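Local coordinates for protein dihydrodipicolinate synthase (Bacillus clausii KSM-K16, PDB 3E96) that probably acts as a 4-hydroxy-tetrahydrodipicolinate synthase, a lyase of the DapA family, at residues Glu13-Ile18 against Gly214-Leu219. Numbering follows the deposited sequence.
Sequences ETISGI and GLVNLL
V216 holds CG1 anti to its own carbonyl carbon (chi1 -64°), and I15 sets CG2 anti to its backbone N. I15 CG2 meets V216 CG1 at 4.2 Å, the two side chains running antiparallel past one another. The second methyl of V216, CG2, rests on the backbone of G17, 3.7 Å from its CA. Further along, the CA of G214 lies 4.2 Å from the O of I18. The amide group of N217 also lies beside that carbonyl. An alanine here would probably leave the I18 carbonyl without the polar group now beside it. Within the turn, N217 N bonds to G214 O (3.1 Å). L218 N and L219 N both bond to L215 O and carry the chain on from it. V216 N also gives a hydrogen bond to S213 OG, while L227 and A223 of helix 220-231 touch I15 and V216 respectively. The contact is fully buried. I18 lies near T56 and K167, the predicted pyruvate-binding and Schiff-base residues. The contact sits just past the seam where strands 15-17 and 210-213 pair to close the TIM barrel, S16 bonding F211 and S213 through the backbone, at the C-terminal strand ends where such enzymes carry their active site.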
loop_
_atom_site.group_PDB
_atom_site.type_symbol
_atom_site.label_atom_id
_atom_site.label_comp_id
_atom_site.label_asym_id
_atom_site.label_seq_id
_atom_site.Cartn_x
_atom_site.Cartn_y
_atom_site.Cartn_z
ATOM N N GLU B 13 14.497 -13.851 18.519
ATOM C CA GLU B 13 15.723 -14.088 17.757
ATOM C C GLU B 13 15.708 -15.550 17.331
ATOM O O GLU B 13 16.425 -16.396 17.874
ATOM C CB GLU B 13 16.952 -13.777 18.616
ATOM C CG GLU B 13 16.966 -12.337 19.116
ATOM C CD GLU B 13 18.222 -11.989 19.889
ATOM O OE1 GLU B 13 18.772 -12.882 20.562
ATOM O OE2 GLU B 13 18.649 -10.818 19.832
ATOM N N THR B 14 14.865 -15.834 16.346
ATOM C CA THR B 14 14.691 -17.180 15.825
ATOM C C THR B 14 13.937 -17.016 14.506
ATOM O O THR B 14 13.938 -15.933 13.928
ATOM C CB THR B 14 13.851 -18.026 16.820
ATOM O OG1 THR B 14 13.726 -19.368 16.339
ATOM C CG2 THR B 14 12.459 -17.415 16.996
ATOM N N ILE B 15 13.303 -18.080 14.030
ATOM C CA ILE B 15 12.538 -18.007 12.788
ATOM C C ILE B 15 11.117 -17.525 13.079
ATOM O O ILE B 15 10.441 -18.068 13.954
ATOM C CB ILE B 15 12.406 -19.397 12.110
ATOM C CG1 ILE B 15 13.776 -19.918 11.674
ATOM C CG2 ILE B 15 11.463 -19.304 10.911
ATOM C CD1 ILE B 15 13.760 -21.400 11.312
ATOM N N SER B 16 10.672 -16.499 12.361
ATOM C CA SER B 16 9.307 -16.009 12.505
ATOM C C SER B 16 8.576 -16.543 11.282
ATOM O O SER B 16 8.784 -16.055 10.169
ATOM C CB SER B 16 9.258 -14.478 12.511
ATOM O OG SER B 16 9.647 -13.960 13.771
ATOM N N GLY B 17 7.751 -17.568 11.487
ATOM C CA GLY B 17 7.010 -18.154 10.383
ATOM C C GLY B 17 5.783 -17.331 10.049
ATOM O O GLY B 17 5.011 -16.977 10.943
ATOM N N ILE B 18 5.604 -17.023 8.765
ATOM C CA ILE B 18 4.462 -16.229 8.322
ATOM C C ILE B 18 3.540 -17.180 7.581
ATOM O O ILE B 18 3.830 -17.584 6.457
ATOM C CB ILE B 18 4.878 -15.107 7.344
ATOM C CG1 ILE B 18 6.212 -14.483 7.778
ATOM C CG2 ILE B 18 3.776 -14.052 7.284
ATOM C CD1 ILE B 18 6.217 -13.904 9.169
ATOM N N GLY B 214 8.571 -17.758 4.673
ATOM C CA GLY B 214 7.306 -18.154 4.083
ATOM C C GLY B 214 7.478 -19.619 3.716
ATOM O O GLY B 214 6.517 -20.370 3.555
ATOM N N LEU B 215 8.734 -20.026 3.588
ATOM C CA LEU B 215 9.069 -21.402 3.248
ATOM C C LEU B 215 8.517 -22.390 4.280
ATOM O O LEU B 215 8.198 -23.532 3.941
ATOM C CB LEU B 215 10.595 -21.553 3.142
ATOM C CG LEU B 215 11.180 -22.939 2.850
ATOM C CD1 LEU B 215 10.635 -23.462 1.532
ATOM C CD2 LEU B 215 12.699 -22.850 2.788
ATOM N N VAL B 216 8.390 -21.955 5.532
ATOM C CA VAL B 216 7.880 -22.837 6.583
ATOM C C VAL B 216 6.472 -23.362 6.299
ATOM O O VAL B 216 6.053 -24.357 6.892
ATOM C CB VAL B 216 7.869 -22.147 7.969
ATOM C CG1 VAL B 216 9.296 -21.821 8.400
ATOM C CG2 VAL B 216 7.021 -20.890 7.923
ATOM N N ASN B 217 5.744 -22.703 5.398
ATOM C CA ASN B 217 4.394 -23.153 5.062
ATOM C C ASN B 217 4.385 -24.528 4.405
ATOM O O ASN B 217 3.387 -25.243 4.481
ATOM C CB ASN B 217 3.692 -22.161 4.131
ATOM C CG ASN B 217 3.242 -20.905 4.850
ATOM O OD1 ASN B 217 3.895 -19.857 4.774
ATOM N ND2 ASN B 217 2.132 -21.006 5.563
ATOM N N LEU B 218 5.484 -24.893 3.750
ATOM C CA LEU B 218 5.559 -26.193 3.096
ATOM C C LEU B 218 6.715 -27.064 3.577
ATOM O O LEU B 218 6.568 -28.281 3.682
ATOM C CB LEU B 218 5.655 -26.034 1.572
ATOM C CG LEU B 218 6.786 -25.183 0.981
ATOM C CD1 LEU B 218 7.057 -25.617 -0.455
ATOM C CD2 LEU B 218 6.405 -23.699 1.042
ATOM N N LEU B 219 7.853 -26.443 3.879
ATOM C CA LEU B 219 9.043 -27.179 4.306
ATOM C C LEU B 219 9.751 -26.509 5.479
ATOM O O LEU B 219 10.874 -26.024 5.343
ATOM C CB LEU B 219 10.010 -27.295 3.126
ATOM C CG LEU B 219 9.438 -27.995 1.888
ATOM C CD1 LEU B 219 10.274 -27.685 0.656
ATOM C CD2 LEU B 219 9.391 -29.493 2.152
#